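Local coordinates for protein nigritoxine (Vibrio nigripulchritudo, PDB 5M41) that acts as a bacterial toxin against crustaceans and insects, has a previously unseen fold, and binds a magnesium ion, at residues A[21-26]-A[194-199]; A[26-31]-A[257-262]; A[246-251]-A[353-358]; A[130-135]-A[182-187]; A[39-44]-A[201-206]. All coordinates share one frame; numbering follows the deposited sequence.

Helix 22-30, near the N terminus, takes part in two of the five contacts. Interaction 1 closes a loop of 167 residues by bringing 21-26 to the start of helix 195-203, and interaction 2 closes a longer one from 26-31 to helix 253-264; the two cross and share Ala26. Interaction 5, from helix 34-54 to 201-206, lies within the span of interaction 2 and crosses interaction 1. Interaction 4, the short closure between 130-135 and helix 177-191, falls within all three. Interaction 3 opens after interactions 1, 4 and 5 have closed but crosses interaction 2, tying the loop before helix 253-264 to strand 354-357.

Interaction 1. Residues A[21-26]-A[194-199]. With MG (magnesium ion), chain B.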
# COMPACT_ATOMS: atom_id res chain seq x y z
N ASN A 21 0.11 16.79 20.36
CA ASN A 21 1.22 15.91 20.72
C ASN A 21 2.50 16.74 20.84
O ASN A 21 3.20 16.96 19.85
CB ASN A 21 1.37 14.76 19.73
CG ASN A 21 2.40 13.76 20.16
OD1 ASN A 21 3.22 14.06 21.01
ND2 ASN A 21 2.37 12.57 19.58
N HIS A 22 2.79 17.21 22.05
CA HIS A 22 3.91 18.16 22.25
C HIS A 22 5.26 17.59 21.94
O HIS A 22 6.13 18.29 21.46
CB HIS A 22 3.94 18.71 23.67
CG HIS A 22 2.66 19.35 24.10
ND1 HIS A 22 2.17 20.49 23.54
CD2 HIS A 22 1.75 18.97 25.09
CE1 HIS A 22 1.00 20.81 24.14
NE2 HIS A 22 0.75 19.89 25.09
N SER A 23 5.48 16.31 22.25
CA SER A 23 6.75 15.71 21.92
C SER A 23 7.00 15.62 20.41
O SER A 23 8.13 15.75 19.97
CB SER A 23 6.94 14.36 22.63
OG SER A 23 5.99 13.43 22.18
N ALA A 24 5.96 15.40 19.62
CA ALA A 24 6.11 15.34 18.16
C ALA A 24 6.55 16.70 17.60
O ALA A 24 7.38 16.76 16.70
CB ALA A 24 4.81 14.91 17.50
N VAL A 25 5.96 17.78 18.10
CA VAL A 25 6.37 19.13 17.71
C VAL A 25 7.81 19.40 18.18
O VAL A 25 8.70 19.74 17.37
CB VAL A 25 5.39 20.18 18.28
CG1 VAL A 25 5.83 21.58 17.92
CG2 VAL A 25 3.97 19.91 17.77
N ALA A 26 8.05 19.21 19.48
CA ALA A 26 9.34 19.45 20.08
C ALA A 26 10.46 18.62 19.42
O ALA A 26 11.53 19.16 19.20
CB ALA A 26 9.29 19.15 21.57
N ASN A 194 9.14 20.83 32.05
CA ASN A 194 8.26 20.30 30.99
C ASN A 194 8.76 20.66 29.61
O ASN A 194 8.10 21.39 28.86
CB ASN A 194 6.79 20.73 31.20
CG ASN A 194 6.61 22.24 31.35
OD1 ASN A 194 7.54 22.96 31.75
ND2 ASN A 194 5.41 22.72 31.02
N ASP A 195 9.94 20.16 29.30
CA ASP A 195 10.59 20.42 28.04
C ASP A 195 9.60 20.49 26.88
O ASP A 195 9.53 21.52 26.22
CB ASP A 195 11.71 19.38 27.79
CG ASP A 195 12.95 19.68 28.60
OD1 ASP A 195 12.82 20.36 29.65
OD2 ASP A 195 14.07 19.28 28.19
N ASP A 196 8.82 19.43 26.62
CA ASP A 196 8.15 19.33 25.32
C ASP A 196 7.06 20.37 25.19
O ASP A 196 6.92 21.01 24.14
CB ASP A 196 7.59 17.92 25.07
CG ASP A 196 8.69 16.87 24.92
OD1 ASP A 196 9.88 17.22 24.73
OD2 ASP A 196 8.35 15.69 24.96
N GLN A 197 6.29 20.55 26.25
CA GLN A 197 5.18 21.48 26.23
C GLN A 197 5.63 22.94 26.16
O GLN A 197 5.02 23.75 25.47
CB GLN A 197 4.28 21.24 27.43
CG GLN A 197 3.04 22.11 27.41
CD GLN A 197 2.13 21.79 28.57
OE1 GLN A 197 2.59 21.53 29.69
NE2 GLN A 197 0.82 21.81 28.30
N ILE A 198 6.70 23.27 26.88
CA ILE A 198 7.18 24.65 26.85
C ILE A 198 7.67 24.95 25.45
O ILE A 198 7.34 25.99 24.88
CB ILE A 198 8.24 24.93 27.93
CG1 ILE A 198 7.62 24.68 29.30
CG2 ILE A 198 8.67 26.38 27.89
CD1 ILE A 198 7.84 25.79 30.32
N LEU A 199 8.39 23.99 24.88
CA LEU A 199 8.91 24.14 23.53
C LEU A 199 7.80 24.34 22.46
O LEU A 199 7.89 25.24 21.62
CB LEU A 199 9.78 22.93 23.20
CG LEU A 199 10.87 22.99 22.14
CD1 LEU A 199 11.59 24.34 22.01
CD2 LEU A 199 11.86 21.88 22.45
MG MG B . 14.14 21.23 30.96
O HOH W 1 16.06 20.34 29.64
O HOH W 2 15.75 21.18 32.67
O HOH W 3 13.28 19.10 31.90
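The imidazole of His22 lies against the aliphatic part of Gln197, whose CG sits over the centre of one ring face, 4.0 Å from the centroid of the His22 ring and 10° off its normal, a CH-pi contact. The two side chains run side by side in the same direction. Gln197 has CG anti to its backbone N (chi1 -175°) and continues extended, which lays its methylenes along the ring, while His22 ND1 hydrogen-bonds OG of Ser200, one turn after Gln197. One residue earlier, Asp196 reaches into the angle between the helices: its OD2 comes 3.0 Å from Ser23 CB, a tight approach, and its OD1 forms a salt bridge with Arg30 of the opposing helix. Deeper in, Ala26 CB rests 3.9 Å from Leu199 CD2. Asn21, the N-cap of its helix, accepts a weak bond from Ala24 N. On another side of the second helix, Asp195 OD1 binds magnesium at 2.1 Å, with three waters and the carbonyl oxygens of Val189 and Glu192, and Asp195 OD2 accepts from one of those waters. The axes of 22-26 and 195-199 cross at 69°, 8.0 Å apart, and helix 177-191 packs against Leu199 through Leu185 and Val189.

Interaction 2. Residues A[26-31]-A[257-262]; sequences ANRYRN and YFDLLV
Arg28, Phe258 and Asp259 carry this contact, with Arg28 giving up the most surface. Its CB lies over the centre of the Phe258 ring, 3.5 Å from the centroid and 4° off the normal, so the first methylene makes a CH-pi contact with the face. From there the chain folds back, bent at both chi2 and chi3, turning the guanidinium over Phe258 CB, which stands 3.4 Å from Arg28 CZ. The arginine and phenylalanine side chains thus run antiparallel alongside one another. The setting is a nearly parallel pair of helices, segments 26-30 and 257-262 running at 17° with axes 10.6 Å apart, a wide spacing bridged by these long side chains. At the far end, Arg28 NH2 donates to Asp259 OD1 over 2.8 Å in a salt bridge; OD1 accepts on its anti lone pair and lies close to the guanidinium plane. The same oxygen also takes a weak bond from Arg28 NH1. Asp259 OD2 pairs instead with Arg357, which sets the carboxylate between two arginines and would be expected to favour its ionised form. Val262 CG2 stands 4.4 Å from Arg28 NH2, at the guanidinium edge.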
# COMPACT_ATOMS: atom_id res chain seq x y z
N ALA A 26 8.05 19.21 19.48
CA ALA A 26 9.34 19.45 20.08
C ALA A 26 10.46 18.62 19.42
O ALA A 26 11.53 19.16 19.20
CB ALA A 26 9.29 19.15 21.57
N ASN A 27 10.20 17.33 19.11
CA ASN A 27 11.17 16.50 18.38
C ASN A 27 11.56 17.05 17.01
O ASN A 27 12.75 17.03 16.67
CB ASN A 27 10.69 15.05 18.22
CG ASN A 27 10.66 14.30 19.54
OD1 ASN A 27 11.31 14.69 20.51
ND2 ASN A 27 9.88 13.22 19.59
N ARG A 28 10.59 17.51 16.23
CA ARG A 28 10.95 18.13 14.96
C ARG A 28 11.96 19.26 15.17
O ARG A 28 12.94 19.38 14.42
CB ARG A 28 9.76 18.68 14.17
CG ARG A 28 8.76 17.67 13.60
CD ARG A 28 9.36 16.52 12.80
NE ARG A 28 10.34 16.82 11.73
CZ ARG A 28 10.08 16.82 10.42
NH1 ARG A 28 8.83 16.68 9.98
NH2 ARG A 28 11.06 17.03 9.54
N TYR A 29 11.73 20.09 16.18
CA TYR A 29 12.58 21.28 16.37
C TYR A 29 13.96 20.90 16.91
O TYR A 29 15.00 21.36 16.43
CB TYR A 29 11.90 22.31 17.29
CG TYR A 29 12.82 23.48 17.53
CD1 TYR A 29 12.93 24.50 16.59
CD2 TYR A 29 13.63 23.53 18.67
CE1 TYR A 29 13.80 25.56 16.78
CE2 TYR A 29 14.50 24.57 18.87
CZ TYR A 29 14.58 25.59 17.92
OH TYR A 29 15.47 26.60 18.10
N ARG A 30 13.95 20.02 17.91
CA ARG A 30 15.17 19.58 18.58
C ARG A 30 16.09 18.83 17.62
O ARG A 30 17.30 18.91 17.72
CB ARG A 30 14.84 18.72 19.83
CG ARG A 30 14.61 19.58 21.08
CD ARG A 30 14.67 18.76 22.38
NE ARG A 30 13.70 17.66 22.32
CZ ARG A 30 12.58 17.57 23.02
NH1 ARG A 30 12.30 18.46 23.95
NH2 ARG A 30 11.77 16.53 22.82
N ASN A 31 15.51 18.11 16.67
CA ASN A 31 16.35 17.36 15.75
C ASN A 31 16.92 18.15 14.56
O ASN A 31 17.69 17.62 13.77
CB ASN A 31 15.63 16.10 15.31
CG ASN A 31 15.57 15.07 16.44
OD1 ASN A 31 14.51 14.57 16.79
ND2 ASN A 31 16.70 14.79 17.03
N TYR A 257 7.43 21.88 6.05
CA TYR A 257 8.39 22.95 6.35
C TYR A 257 9.59 22.42 7.15
O TYR A 257 10.75 22.70 6.82
CB TYR A 257 7.72 24.13 7.08
CG TYR A 257 8.70 25.27 7.32
CD1 TYR A 257 9.50 25.75 6.27
CD2 TYR A 257 8.83 25.88 8.59
CE1 TYR A 257 10.41 26.79 6.48
CE2 TYR A 257 9.74 26.91 8.80
CZ TYR A 257 10.52 27.36 7.74
OH TYR A 257 11.43 28.37 7.91
N PHE A 258 9.32 21.63 8.19
CA PHE A 258 10.41 21.02 8.91
C PHE A 258 11.29 20.17 8.00
O PHE A 258 12.51 20.23 8.12
CB PHE A 258 9.89 20.17 10.06
CG PHE A 258 9.63 20.96 11.32
CD1 PHE A 258 10.69 21.58 12.00
CD2 PHE A 258 8.34 21.08 11.82
CE1 PHE A 258 10.45 22.30 13.18
CE2 PHE A 258 8.09 21.78 13.00
CZ PHE A 258 9.15 22.39 13.68
N ASP A 259 10.69 19.39 7.10
CA ASP A 259 11.45 18.56 6.16
C ASP A 259 12.37 19.45 5.30
O ASP A 259 13.51 19.09 4.99
CB ASP A 259 10.52 17.79 5.22
CG ASP A 259 9.75 16.66 5.90
OD1 ASP A 259 10.05 16.30 7.07
OD2 ASP A 259 8.81 16.13 5.24
N LEU A 260 11.84 20.59 4.86
CA LEU A 260 12.61 21.53 4.05
C LEU A 260 13.82 22.07 4.82
O LEU A 260 14.92 22.19 4.26
CB LEU A 260 11.72 22.67 3.55
CG LEU A 260 12.49 23.71 2.70
CD1 LEU A 260 11.66 24.25 1.57
CD2 LEU A 260 13.01 24.87 3.57
N LEU A 261 13.60 22.43 6.08
CA LEU A 261 14.70 22.95 6.92
C LEU A 261 15.80 21.91 7.12
O LEU A 261 16.98 22.26 7.15
CB LEU A 261 14.19 23.42 8.29
CG LEU A 261 13.30 24.68 8.31
CD1 LEU A 261 12.72 24.89 9.70
CD2 LEU A 261 14.12 25.90 7.91
N VAL A 262 15.41 20.65 7.26
CA VAL A 262 16.41 19.57 7.31
C VAL A 262 17.15 19.48 5.96
O VAL A 262 18.37 19.40 5.93
CB VAL A 262 15.78 18.22 7.72
CG1 VAL A 262 16.81 17.08 7.62
CG2 VAL A 262 15.22 18.28 9.15

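Interaction 3. Residues A[246-251]-A[353-358]; sequences AIQSPF and GQVVRG
Segment 353-358 carries strand 354-357, an outer strand of a three-stranded antiparallel sheet, and meets a type I beta turn, Ala246 to Ser249, in the loop between helices 240-245 and 253-264. At Val355 the carbonyl oxygen comes 3.0 Å from Gln248 NE2, and the same amide nitrogen lies 3.8 Å from Val355 CG1. Gln248 gets there with CG anti to its carbonyl carbon (chi1 -64°) and an extended chain. Val356 points away from the loop and packs against Arg28, but its O accepts from a water that also donates to Ile247 O, bridging the segments. Val356 and Arg357 both face Thr427, a classic beta bulge. Arg357 starts in the crowded position between backbone N and carbonyl carbon (chi1 59°) and bends at chi3, bringing NE back to Gly358 O, a 2.8 Å bond. Its NH1 forms a salt bridge with Asp259, while NH2 has Pro250 O at its edge, in the guanidinium plane. Gly358 lies close against the turn, where a CB would clash with Gln248 O. Its CA makes a 3.3 Å CH...O contact with Gln248 O, and its N donates over 2.9 Å to a second water, which donates to Ile247 O and Ser249 O.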
# COMPACT_ATOMS: atom_id res chain seq x y z
N ALA A 246 -1.87 18.74 13.64
CA ALA A 246 -1.72 17.91 12.44
C ALA A 246 -0.26 17.61 12.07
O ALA A 246 0.02 17.18 10.95
CB ALA A 246 -2.46 18.56 11.26
N ILE A 247 0.66 17.86 12.99
CA ILE A 247 2.11 17.68 12.76
C ILE A 247 2.51 16.29 12.23
O ILE A 247 3.44 16.17 11.44
CB ILE A 247 2.97 18.08 14.01
CG1 ILE A 247 4.46 18.02 13.72
CG2 ILE A 247 2.76 17.13 15.18
CD1 ILE A 247 4.96 19.14 12.85
N GLN A 248 1.82 15.24 12.66
CA GLN A 248 2.11 13.89 12.15
C GLN A 248 1.06 13.42 11.12
O GLN A 248 0.93 12.23 10.86
CB GLN A 248 2.23 12.90 13.32
CG GLN A 248 3.42 13.23 14.21
CD GLN A 248 3.68 12.16 15.27
OE1 GLN A 248 2.78 11.74 15.95
NE2 GLN A 248 4.94 11.75 15.41
N SER A 249 0.30 14.35 10.54
CA SER A 249 -0.74 13.95 9.58
C SER A 249 -0.12 13.76 8.19
O SER A 249 1.00 14.24 7.93
CB SER A 249 -1.89 14.98 9.54
OG SER A 249 -1.46 16.14 8.87
N PRO A 250 -0.81 13.01 7.32
CA PRO A 250 -0.18 12.66 6.03
C PRO A 250 0.26 13.86 5.15
O PRO A 250 1.31 13.75 4.49
CB PRO A 250 -1.27 11.85 5.33
CG PRO A 250 -2.00 11.20 6.48
CD PRO A 250 -2.05 12.25 7.55
N PHE A 251 -0.51 14.97 5.15
CA PHE A 251 -0.17 16.10 4.27
C PHE A 251 0.21 17.33 5.11
O PHE A 251 0.13 18.43 4.63
CB PHE A 251 -1.31 16.43 3.25
CG PHE A 251 -1.91 15.18 2.58
CD1 PHE A 251 -1.18 14.47 1.61
CD2 PHE A 251 -3.17 14.71 2.94
CE1 PHE A 251 -1.71 13.32 1.00
CE2 PHE A 251 -3.70 13.57 2.34
CZ PHE A 251 -2.97 12.88 1.37
N GLY A 353 11.34 3.39 16.88
CA GLY A 353 12.03 4.68 17.04
C GLY A 353 11.01 5.80 17.09
O GLY A 353 9.83 5.55 17.34
N GLN A 354 11.45 7.05 16.88
CA GLN A 354 10.53 8.17 16.77
C GLN A 354 9.86 8.20 15.41
O GLN A 354 10.55 8.13 14.39
CB GLN A 354 11.29 9.47 16.85
CG GLN A 354 11.35 10.14 18.19
CD GLN A 354 12.28 11.32 18.12
OE1 GLN A 354 13.11 11.50 19.00
NE2 GLN A 354 12.19 12.11 17.03
N VAL A 355 8.55 8.35 15.38
CA VAL A 355 7.88 8.68 14.13
C VAL A 355 8.12 10.18 13.89
O VAL A 355 7.82 11.01 14.77
CB VAL A 355 6.37 8.37 14.17
CG1 VAL A 355 5.67 8.92 12.91
CG2 VAL A 355 6.15 6.86 14.25
N VAL A 356 8.67 10.50 12.72
CA VAL A 356 8.99 11.89 12.37
C VAL A 356 7.76 12.57 11.75
O VAL A 356 7.33 13.61 12.21
CB VAL A 356 10.26 12.00 11.49
CG1 VAL A 356 10.53 13.43 11.06
CG2 VAL A 356 11.48 11.50 12.28
N ARG A 357 7.17 11.94 10.74
CA ARG A 357 6.04 12.52 10.04
C ARG A 357 5.15 11.41 9.50
O ARG A 357 5.65 10.32 9.18
CB ARG A 357 6.54 13.44 8.89
CG ARG A 357 7.42 12.73 7.85
CD ARG A 357 7.44 13.46 6.50
NE ARG A 357 6.07 13.48 5.97
CZ ARG A 357 5.41 14.52 5.49
NH1 ARG A 357 5.98 15.72 5.38
NH2 ARG A 357 4.16 14.34 5.09
N GLY A 358 3.85 11.70 9.38
CA GLY A 358 2.96 10.80 8.65
C GLY A 358 3.14 10.91 7.14
O GLY A 358 4.02 11.63 6.67
O HOH W 4 3.41 14.55 9.10
O HOH W 5 6.26 16.09 11.45

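Interaction 4. Residues A[130-135]-A[182-187]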
# COMPACT_ATOMS: atom_id res chain seq x y z
N ASN A 130 7.07 34.04 27.56
CA ASN A 130 8.45 34.10 27.06
C ASN A 130 9.49 34.16 28.17
O ASN A 130 10.71 34.16 27.88
CB ASN A 130 8.60 35.29 26.11
CG ASN A 130 7.96 35.04 24.75
OD1 ASN A 130 7.89 33.91 24.30
ND2 ASN A 130 7.51 36.10 24.08
N PHE A 131 9.02 34.18 29.43
CA PHE A 131 9.89 34.22 30.58
C PHE A 131 9.86 32.89 31.32
O PHE A 131 8.83 32.23 31.36
CB PHE A 131 9.48 35.39 31.50
CG PHE A 131 9.62 36.75 30.84
CD1 PHE A 131 10.85 37.41 30.83
CD2 PHE A 131 8.54 37.34 30.18
CE1 PHE A 131 10.99 38.66 30.21
CE2 PHE A 131 8.67 38.57 29.54
CZ PHE A 131 9.90 39.23 29.55
N THR A 132 10.99 32.49 31.90
CA THR A 132 11.05 31.27 32.71
C THR A 132 10.21 31.43 33.98
O THR A 132 9.80 32.55 34.32
CB THR A 132 12.49 30.94 33.10
OG1 THR A 132 13.00 31.96 33.99
CG2 THR A 132 13.42 30.80 31.83
N SER A 133 9.97 30.32 34.70
CA SER A 133 9.34 30.40 36.03
C SER A 133 10.06 31.35 36.95
O SER A 133 9.43 32.20 37.60
CB SER A 133 9.30 29.04 36.70
OG SER A 133 8.57 28.16 35.91
N TRP A 134 11.39 31.23 36.98
CA TRP A 134 12.23 32.14 37.76
C TRP A 134 12.05 33.59 37.39
O TRP A 134 11.97 34.45 38.27
CB TRP A 134 13.70 31.73 37.59
CG TRP A 134 14.67 32.62 38.32
CD1 TRP A 134 15.51 33.58 37.78
CD2 TRP A 134 14.91 32.66 39.76
NE1 TRP A 134 16.25 34.18 38.76
CE2 TRP A 134 15.94 33.67 39.97
CE3 TRP A 134 14.40 31.98 40.86
CZ2 TRP A 134 16.43 33.98 41.23
CZ3 TRP A 134 14.88 32.31 42.14
CH2 TRP A 134 15.88 33.28 42.31
N GLU A 135 11.97 33.88 36.10
CA GLU A 135 11.90 35.26 35.60
C GLU A 135 10.53 35.91 35.68
O GLU A 135 10.45 37.15 35.64
CB GLU A 135 12.36 35.37 34.14
CG GLU A 135 13.82 35.01 33.88
CD GLU A 135 14.08 34.57 32.44
OE1 GLU A 135 13.11 34.30 31.68
OE2 GLU A 135 15.27 34.49 32.07
N VAL A 182 17.96 31.38 19.25
CA VAL A 182 18.09 29.91 19.38
C VAL A 182 18.68 29.57 20.73
O VAL A 182 18.16 28.69 21.44
CB VAL A 182 18.95 29.32 18.24
CG1 VAL A 182 19.41 27.88 18.55
CG2 VAL A 182 18.17 29.37 16.93
N GLU A 183 19.75 30.28 21.12
CA GLU A 183 20.40 29.95 22.40
C GLU A 183 19.47 30.32 23.56
O GLU A 183 19.47 29.64 24.56
CB GLU A 183 21.78 30.65 22.52
CG GLU A 183 22.83 30.00 21.62
CD GLU A 183 24.00 30.92 21.23
OE1 GLU A 183 23.86 32.16 21.22
OE2 GLU A 183 25.05 30.39 20.85
N ARG A 184 18.70 31.40 23.42
CA ARG A 184 17.72 31.76 24.46
C ARG A 184 16.63 30.69 24.65
O ARG A 184 16.30 30.33 25.77
CB ARG A 184 17.12 33.16 24.19
CG ARG A 184 15.88 33.49 25.01
CD ARG A 184 16.14 33.55 26.52
NE ARG A 184 14.88 33.43 27.22
CZ ARG A 184 14.70 33.66 28.52
NH1 ARG A 184 15.72 34.00 29.30
NH2 ARG A 184 13.48 33.50 29.03
N LEU A 185 16.10 30.17 23.55
CA LEU A 185 15.08 29.13 23.63
C LEU A 185 15.66 27.86 24.29
O LEU A 185 15.04 27.24 25.15
CB LEU A 185 14.49 28.86 22.23
CG LEU A 185 13.49 27.71 22.09
CD1 LEU A 185 12.30 27.97 23.04
CD2 LEU A 185 13.01 27.50 20.65
N ASP A 186 16.87 27.47 23.89
CA ASP A 186 17.51 26.30 24.52
C ASP A 186 17.64 26.50 26.04
O ASP A 186 17.33 25.62 26.82
CB ASP A 186 18.92 26.06 23.95
CG ASP A 186 18.90 25.45 22.55
OD1 ASP A 186 17.88 24.87 22.12
OD2 ASP A 186 19.94 25.57 21.87
N TYR A 187 18.10 27.67 26.46
CA TYR A 187 18.19 27.98 27.88
C TYR A 187 16.83 27.93 28.56
O TYR A 187 16.70 27.40 29.65
CB TYR A 187 18.81 29.37 28.07
CG TYR A 187 18.73 29.90 29.49
CD1 TYR A 187 19.54 29.37 30.50
CD2 TYR A 187 17.87 30.96 29.81
CE1 TYR A 187 19.47 29.87 31.81
CE2 TYR A 187 17.81 31.48 31.11
CZ TYR A 187 18.62 30.93 32.10
OH TYR A 187 18.55 31.45 33.39
O HOH W 6 17.03 33.40 33.86
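A bidentate salt bridge joins the loop and first turn of the short helix 133-136 to the middle of helix 177-191, the helix whose C-terminal end leads to the magnesium site. Arg184 and Glu135 meet tip to tip: NH2 donates to OE1 and NH1 to OE2, and the Arg184 NH1 to Glu135 OE2 bond, 2.8 Å long, is almost straight at 179°. Both oxygens use their syn lone pairs, and the two planes lie only 11° apart. Arg184 reaches out with CG anti to its backbone N and a bend at chi2 (64°). Its NH2 also gives a weak bond to Asn130 O, and its NE is held by Thr84. The carboxylate is fixed from its own side too. Thr132 N donates to Glu135 OE1 from above the carboxylate plane, over 2.8 Å, while Glu135 N donates to Thr132 OG1 over 3.0 Å, completing a capping box. A water donates to Glu135 OE2 and lies 2.5 Å from Tyr187 OH, extending the network to the ring, whose edge faces the carboxylate. With so many donors around it, Glu135 probably stays ionised. Nearby, Asn130 touches Leu202 of helix 195-203, and Leu185 packs against that helix and helix 34-54.

Interaction 5. Residues A[39-44]-A[201-206]; sequences NLYQFA and TLLLDV
Among the packed helices of the N-terminal part, which include 34-54 and 177-191, this contact sets helix 34-54 against the junction between helix 195-203 and helix 206-215. Val206 gives the largest share of the buried surface. Its CG1, anti to the backbone N (chi1 177°), is the branch that does the touching, and it meets three residues of the facing helix: Leu40 CD2 at 4.0 Å, Ala44 CB also at 4.0 Å, and Tyr41 CE1 at 4.1 Å. Leu40 and Ala44 are one turn apart on helix 34-54, so the methyl sits between them. At Ala44 the backbones are closest, its CA 6.2 Å from Val206 CA, consistent with its small side chain, and its CB also lies 4.0 Å from Val206 O. Leu40, with CG anti to its backbone N, crosses Val206 at about a right angle. Tyr41 also lies across its partners; beyond Val206 its hydroxyl end reaches Leu203 CD2, 4.1 Å from Tyr41 OH. That hydroxyl is not left without a polar partner, because Asn85 OD1 hydrogen-bonds it, and Leu185 of helix 177-191 packs beside it. Cohesion between the two segments therefore rests on apolar packing, while the buried tyrosine hydroxyl finds its hydrogen bond outside both.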
# COMPACT_ATOMS: atom_id res chain seq x y z
N ASN A 39 18.23 29.40 11.01
CA ASN A 39 17.54 29.71 9.77
C ASN A 39 16.03 29.83 10.02
O ASN A 39 15.38 30.72 9.48
CB ASN A 39 17.75 28.59 8.74
CG ASN A 39 19.12 28.61 8.09
OD1 ASN A 39 19.47 27.68 7.37
ND2 ASN A 39 19.91 29.61 8.37
N LEU A 40 15.48 28.90 10.80
CA LEU A 40 14.06 28.99 11.17
C LEU A 40 13.77 30.36 11.82
O LEU A 40 12.79 31.05 11.45
CB LEU A 40 13.72 27.84 12.13
CG LEU A 40 12.31 27.54 12.62
CD1 LEU A 40 12.27 26.13 13.25
CD2 LEU A 40 11.89 28.56 13.68
N TYR A 41 14.57 30.73 12.83
CA TYR A 41 14.33 32.02 13.49
C TYR A 41 14.53 33.18 12.52
O TYR A 41 13.76 34.15 12.51
CB TYR A 41 15.21 32.18 14.72
CG TYR A 41 14.45 31.82 16.00
CD1 TYR A 41 13.43 32.64 16.48
CD2 TYR A 41 14.73 30.65 16.71
CE1 TYR A 41 12.73 32.32 17.64
CE2 TYR A 41 14.03 30.33 17.88
CZ TYR A 41 13.04 31.18 18.33
OH TYR A 41 12.35 30.89 19.51
N GLN A 42 15.55 33.05 11.66
CA GLN A 42 15.89 34.07 10.70
C GLN A 42 14.70 34.35 9.78
O GLN A 42 14.39 35.51 9.52
CB GLN A 42 17.10 33.65 9.90
CG GLN A 42 17.56 34.66 8.88
CD GLN A 42 18.70 35.47 9.41
OE1 GLN A 42 18.70 35.87 10.58
NE2 GLN A 42 19.68 35.73 8.56
N PHE A 43 14.06 33.28 9.28
CA PHE A 43 12.89 33.44 8.41
C PHE A 43 11.69 34.06 9.13
O PHE A 43 10.98 34.86 8.53
CB PHE A 43 12.47 32.11 7.77
CG PHE A 43 13.36 31.66 6.63
CD1 PHE A 43 13.63 32.52 5.55
CD2 PHE A 43 13.86 30.36 6.60
CE1 PHE A 43 14.43 32.10 4.48
CE2 PHE A 43 14.66 29.93 5.53
CZ PHE A 43 14.95 30.81 4.47
N ALA A 44 11.46 33.66 10.39
CA ALA A 44 10.46 34.32 11.24
C ALA A 44 10.70 35.84 11.37
O ALA A 44 9.76 36.64 11.24
CB ALA A 44 10.40 33.67 12.63
N THR A 201 4.78 25.38 22.94
CA THR A 201 4.08 26.61 23.22
C THR A 201 4.85 27.82 22.74
O THR A 201 4.27 28.76 22.19
CB THR A 201 3.84 26.77 24.74
OG1 THR A 201 2.95 25.75 25.14
CG2 THR A 201 3.18 28.10 25.07
N LEU A 202 6.15 27.80 22.98
CA LEU A 202 7.03 28.90 22.60
C LEU A 202 7.27 29.03 21.10
O LEU A 202 7.79 30.06 20.64
CB LEU A 202 8.37 28.81 23.36
CG LEU A 202 8.24 29.11 24.87
CD1 LEU A 202 9.54 28.79 25.58
CD2 LEU A 202 7.87 30.55 25.12
N LEU A 203 6.87 28.01 20.35
CA LEU A 203 7.05 28.01 18.90
C LEU A 203 5.72 28.09 18.14
O LEU A 203 5.70 28.19 16.92
CB LEU A 203 7.85 26.76 18.47
CG LEU A 203 9.35 26.68 18.82
CD1 LEU A 203 9.93 25.33 18.45
CD2 LEU A 203 10.13 27.77 18.12
N LEU A 204 4.60 28.01 18.85
CA LEU A 204 3.26 27.97 18.22
C LEU A 204 3.10 28.96 17.06
O LEU A 204 2.74 28.59 15.94
CB LEU A 204 2.17 28.21 19.28
CG LEU A 204 0.72 28.36 18.80
CD1 LEU A 204 0.27 27.06 18.14
CD2 LEU A 204 -0.24 28.76 19.94
N ASP A 205 3.37 30.23 17.33
CA ASP A 205 3.18 31.26 16.31
C ASP A 205 4.47 31.60 15.57
O ASP A 205 4.41 32.20 14.52
CB ASP A 205 2.55 32.51 16.90
CG ASP A 205 1.02 32.39 16.99
OD1 ASP A 205 0.36 32.76 16.00
OD2 ASP A 205 0.48 31.95 18.04
N VAL A 206 5.63 31.21 16.11
CA VAL A 206 6.92 31.41 15.42
C VAL A 206 6.99 30.58 14.14
O VAL A 206 7.45 31.05 13.10
CB VAL A 206 8.13 31.02 16.33
CG1 VAL A 206 9.45 31.16 15.56
CG2 VAL A 206 8.18 31.88 17.59